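Local coordinates for defective in germ line development protein 3, isoform a (Caenorhabditis elegans, PDB 3N89), which probably binds RNA in germline development, as the worm Bicaudal-C ortholog whose four KH domains form a globular platform, at residues I261-M272 against L328-K339. Sequence-based numbering, arbitrary orientation.
Sequences ISMCFNIKNTDM and LYTAYQKVLSKK
The Asp271 carboxylate meets the Lys339 ammonium across the contact in a salt bridge, although the placement of OD2 is uncertain, while its OD1 takes the hydroxyl of Thr270 nearly along its C-O axis, with OG1 2.8 Å away. Replacing Asp271 by alanine is likely to leave the Lys339 ammonium without this counter-charge and the Thr270 hydroxyl without this acceptor. Nearby, Ser337 N makes a weak bond, 3.4 Å long, to Asp271 O just beyond the helix end.

From there back along the strand the contact is apolar. Ile267 CD1 meets Leu336 CD2 at 3.9 Å and also reaches Val335. Tyr332, its CG anti to the backbone N (chi1 177°), drives its CE1 edge at the centre of the Phe265 face, a T-shaped pair with centroids 5.1 Å apart and planes at 88°. The bend at the end of Met263 (chi3 77°) lays CE over a face of Tyr332, a CH-pi contact 3.7 Å from the centroid. Ile261 CG2 closes the row against Leu328 CD1.

Helix 325-335 thus runs along strand 260-268, which lies between strands 29-35 and 311-321 of the antiparallel sheet; Phe90 of helix 90-102 stacks on Tyr332, joining the first and fourth KH domains.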
loop_
_atom_site.group_PDB
_atom_site.type_symbol
_atom_site.label_atom_id
_atom_site.label_comp_id
_atom_site.label_asym_id
_atom_site.label_seq_id
_atom_site.Cartn_x
_atom_site.Cartn_y
_atom_site.Cartn_z
ATOM N N ILE A 261 -7.550 0.131 -1.832
ATOM C CA ILE A 261 -7.222 1.392 -2.481
ATOM C C ILE A 261 -8.538 2.061 -2.863
ATOM O O ILE A 261 -9.530 1.378 -3.118
ATOM C CB ILE A 261 -6.374 1.125 -3.760
ATOM C CG1 ILE A 261 -5.639 2.390 -4.193
ATOM C CG2 ILE A 261 -7.274 0.639 -4.906
ATOM C CD1 ILE A 261 -4.552 2.108 -5.208
ATOM N N SER A 262 -8.559 3.389 -2.900
ATOM C CA SER A 262 -9.781 4.096 -3.265
ATOM C C SER A 262 -9.462 5.487 -3.760
ATOM O O SER A 262 -8.443 6.066 -3.386
ATOM C CB SER A 262 -10.727 4.200 -2.069
ATOM O OG SER A 262 -10.227 5.118 -1.117
ATOM N N MET A 263 -10.343 6.024 -4.597
ATOM C CA MET A 263 -10.152 7.356 -5.151
ATOM C C MET A 263 -11.429 8.164 -5.005
ATOM O O MET A 263 -12.492 7.729 -5.447
ATOM C CB MET A 263 -9.778 7.239 -6.621
ATOM C CG MET A 263 -9.346 8.529 -7.252
ATOM S SD MET A 263 -8.805 8.203 -8.924
ATOM C CE MET A 263 -10.374 8.011 -9.741
ATOM N N CYS A 264 -11.327 9.337 -4.390
ATOM C CA CYS A 264 -12.494 10.183 -4.191
ATOM C C CYS A 264 -12.522 11.404 -5.113
ATOM O O CYS A 264 -11.496 11.824 -5.655
ATOM C CB CYS A 264 -12.559 10.641 -2.729
ATOM S SG CYS A 264 -12.517 9.288 -1.516
ATOM N N PHE A 265 -13.719 11.957 -5.286
ATOM C CA PHE A 265 -13.936 13.147 -6.106
ATOM C C PHE A 265 -15.409 13.529 -6.117
ATOM O O PHE A 265 -16.274 12.713 -5.789
ATOM C CB PHE A 265 -13.467 12.937 -7.553
ATOM C CG PHE A 265 -14.175 11.824 -8.273
ATOM C CD1 PHE A 265 -13.821 10.496 -8.053
ATOM C CD2 PHE A 265 -15.188 12.098 -9.184
ATOM C CE1 PHE A 265 -14.465 9.458 -8.735
ATOM C CE2 PHE A 265 -15.840 11.065 -9.872
ATOM C CZ PHE A 265 -15.475 9.745 -9.644
ATOM N N ASN A 266 -15.681 14.779 -6.484
ATOM C CA ASN A 266 -17.050 15.283 -6.564
ATOM C C ASN A 266 -17.414 15.453 -8.035
ATOM O O ASN A 266 -16.538 15.603 -8.877
ATOM C CB ASN A 266 -17.164 16.630 -5.844
ATOM C CG ASN A 266 -16.710 16.560 -4.394
ATOM O OD1 ASN A 266 -16.838 15.527 -3.741
ATOM N ND2 ASN A 266 -16.191 17.670 -3.881
ATOM N N ILE A 267 -18.698 15.434 -8.360
ATOM C CA ILE A 267 -19.070 15.594 -9.754
ATOM C C ILE A 267 -20.467 16.165 -9.972
ATOM O O ILE A 267 -21.459 15.603 -9.508
ATOM C CB ILE A 267 -18.918 14.245 -10.511
ATOM C CG1 ILE A 267 -19.185 14.451 -12.000
ATOM C CG2 ILE A 267 -19.846 13.192 -9.929
ATOM C CD1 ILE A 267 -18.552 13.396 -12.867
ATOM N N LYS A 268 -20.533 17.302 -10.665
ATOM C CA LYS A 268 -21.811 17.943 -10.962
ATOM C C LYS A 268 -22.644 16.971 -11.787
ATOM O O LYS A 268 -22.129 16.334 -12.707
ATOM C CB LYS A 268 -21.594 19.246 -11.747
ATOM C CG LYS A 268 -21.597 20.519 -10.895
ATOM C CD LYS A 268 -21.280 21.758 -11.719
ATOM C CE LYS A 268 -19.820 21.759 -12.173
ATOM N NZ LYS A 268 -19.427 22.952 -12.996
ATOM N N ASN A 269 -23.924 16.852 -11.447
ATOM C CA ASN A 269 -24.833 15.946 -12.151
ATOM C C ASN A 269 -24.749 16.104 -13.666
ATOM O O ASN A 269 -24.855 15.130 -14.405
ATOM N N THR A 270 -24.551 17.338 -14.117
ATOM C CA THR A 270 -24.475 17.643 -15.540
ATOM C C THR A 270 -23.187 17.138 -16.175
ATOM O O THR A 270 -23.022 17.209 -17.396
ATOM C CB THR A 270 -24.551 19.161 -15.783
ATOM O OG1 THR A 270 -23.242 19.733 -15.644
ATOM C CG2 THR A 270 -25.479 19.820 -14.763
ATOM N N ASP A 271 -22.276 16.624 -15.353
ATOM C CA ASP A 271 -20.994 16.137 -15.852
ATOM C C ASP A 271 -20.763 14.635 -15.796
ATOM O O ASP A 271 -19.618 14.186 -15.850
ATOM C CB ASP A 271 -19.853 16.834 -15.108
ATOM C CG ASP A 271 -19.557 18.211 -15.658
ATOM O OD1 ASP A 271 -20.486 19.046 -15.728
ATOM O OD2 ASP A 271 -18.387 18.451 -16.020
ATOM N N MET A 272 -21.832 13.853 -15.702
ATOM C CA MET A 272 -21.679 12.402 -15.645
ATOM C C MET A 272 -22.021 11.692 -16.955
ATOM O O MET A 272 -22.786 12.205 -17.768
ATOM C CB MET A 272 -22.535 11.847 -14.518
ATOM C CG MET A 272 -22.134 12.369 -13.160
ATOM S SD MET A 272 -23.260 11.757 -11.931
ATOM C CE MET A 272 -24.740 12.614 -12.409
ATOM N N LEU A 328 -9.712 0.091 -11.752
ATOM C CA LEU A 328 -10.332 1.218 -11.059
ATOM C C LEU A 328 -10.424 2.400 -12.024
ATOM O O LEU A 328 -11.497 2.986 -12.206
ATOM C CB LEU A 328 -9.507 1.597 -9.825
ATOM C CG LEU A 328 -9.938 2.777 -8.942
ATOM C CD1 LEU A 328 -9.191 2.722 -7.613
ATOM C CD2 LEU A 328 -9.655 4.103 -9.645
ATOM N N TYR A 329 -9.305 2.754 -12.649
ATOM C CA TYR A 329 -9.303 3.871 -13.591
ATOM C C TYR A 329 -10.356 3.662 -14.690
ATOM O O TYR A 329 -11.079 4.592 -15.046
ATOM C CB TYR A 329 -7.907 4.053 -14.203
ATOM C CG TYR A 329 -6.832 4.416 -13.192
ATOM C CD1 TYR A 329 -7.157 5.028 -11.979
ATOM C CD2 TYR A 329 -5.481 4.187 -13.464
ATOM C CE1 TYR A 329 -6.163 5.408 -11.071
ATOM C CE2 TYR A 329 -4.480 4.569 -12.562
ATOM C CZ TYR A 329 -4.829 5.174 -11.375
ATOM O OH TYR A 329 -3.839 5.554 -10.497
ATOM N N THR A 330 -10.453 2.445 -15.218
ATOM C CA THR A 330 -11.446 2.158 -16.254
ATOM C C THR A 330 -12.834 2.513 -15.730
ATOM O O THR A 330 -13.647 3.119 -16.434
ATOM C CB THR A 330 -11.447 0.668 -16.637
ATOM O OG1 THR A 330 -10.175 0.317 -17.189
ATOM C CG2 THR A 330 -12.542 0.376 -17.650
ATOM N N ALA A 331 -13.097 2.119 -14.485
ATOM C CA ALA A 331 -14.376 2.398 -13.857
ATOM C C ALA A 331 -14.547 3.910 -13.778
ATOM O O ALA A 331 -15.647 4.436 -13.961
ATOM C CB ALA A 331 -14.422 1.787 -12.465
ATOM N N TYR A 332 -13.448 4.604 -13.507
ATOM C CA TYR A 332 -13.462 6.054 -13.408
ATOM C C TYR A 332 -13.838 6.674 -14.752
ATOM O O TYR A 332 -14.752 7.496 -14.838
ATOM C CB TYR A 332 -12.081 6.550 -12.977
ATOM C CG TYR A 332 -11.951 8.050 -12.898
ATOM C CD1 TYR A 332 -12.647 8.782 -11.942
ATOM C CD2 TYR A 332 -11.106 8.738 -13.767
ATOM C CE1 TYR A 332 -12.499 10.164 -11.848
ATOM C CE2 TYR A 332 -10.953 10.124 -13.684
ATOM C CZ TYR A 332 -11.649 10.824 -12.722
ATOM O OH TYR A 332 -11.476 12.180 -12.621
ATOM N N GLN A 333 -13.135 6.284 -15.806
ATOM C CA GLN A 333 -13.418 6.813 -17.138
ATOM C C GLN A 333 -14.911 6.724 -17.466
ATOM O O GLN A 333 -15.466 7.632 -18.084
ATOM C CB GLN A 333 -12.613 6.050 -18.195
ATOM C CG GLN A 333 -12.583 6.723 -19.560
ATOM C CD GLN A 333 -11.915 5.865 -20.622
ATOM O OE1 GLN A 333 -10.780 5.426 -20.454
ATOM N NE2 GLN A 333 -12.622 5.622 -21.722
ATOM N N LYS A 334 -15.561 5.639 -17.041
ATOM C CA LYS A 334 -16.981 5.453 -17.311
ATOM C C LYS A 334 -17.902 6.458 -16.636
ATOM O O LYS A 334 -18.941 6.807 -17.200
ATOM C CB LYS A 334 -17.433 4.039 -16.939
ATOM C CG LYS A 334 -17.108 2.972 -17.983
ATOM C CD LYS A 334 -17.907 1.704 -17.738
ATOM C CE LYS A 334 -17.602 0.628 -18.784
ATOM N NZ LYS A 334 -16.242 0.025 -18.636
ATOM N N VAL A 335 -17.554 6.915 -15.435
ATOM C CA VAL A 335 -18.411 7.885 -14.760
ATOM C C VAL A 335 -18.323 9.235 -15.455
ATOM O O VAL A 335 -19.345 9.868 -15.721
ATOM C CB VAL A 335 -18.063 8.040 -13.244
ATOM C CG1 VAL A 335 -16.563 8.051 -13.027
ATOM C CG2 VAL A 335 -18.666 9.337 -12.705
ATOM N N LEU A 336 -17.107 9.673 -15.762
ATOM C CA LEU A 336 -16.917 10.957 -16.439
ATOM C C LEU A 336 -17.639 10.973 -17.773
ATOM O O LEU A 336 -17.731 9.953 -18.444
ATOM C CB LEU A 336 -15.432 11.234 -16.690
ATOM C CG LEU A 336 -14.569 11.558 -15.476
ATOM C CD1 LEU A 336 -13.195 12.015 -15.916
ATOM C CD2 LEU A 336 -15.235 12.641 -14.690
ATOM N N SER A 337 -18.152 12.137 -18.151
ATOM C CA SER A 337 -18.855 12.278 -19.418
ATOM C C SER A 337 -17.844 12.359 -20.544
ATOM O O SER A 337 -16.703 12.777 -20.334
ATOM C CB SER A 337 -19.714 13.546 -19.417
ATOM O OG SER A 337 -20.144 13.855 -20.736
ATOM N N LYS A 338 -18.265 11.971 -21.742
ATOM C CA LYS A 338 -17.382 12.008 -22.901
ATOM C C LYS A 338 -16.842 13.410 -23.160
ATOM O O LYS A 338 -15.752 13.565 -23.705
ATOM C CB LYS A 338 -18.114 11.522 -24.156
ATOM N NZ LYS A 338 -17.988 11.832 -29.180
ATOM N N LYS A 339 -17.599 14.432 -22.777
ATOM C CA LYS A 339 -17.156 15.806 -23.010
ATOM C C LYS A 339 -15.747 16.048 -22.473
ATOM O O LYS A 339 -15.028 16.917 -22.970
ATOM C CB LYS A 339 -18.125 16.806 -22.377
ATOM C CG LYS A 339 -18.148 16.791 -20.861
ATOM C CD LYS A 339 -18.804 18.059 -20.339
ATOM C CE LYS A 339 -18.787 18.119 -18.827
ATOM N NZ LYS A 339 -19.080 19.509 -18.358
#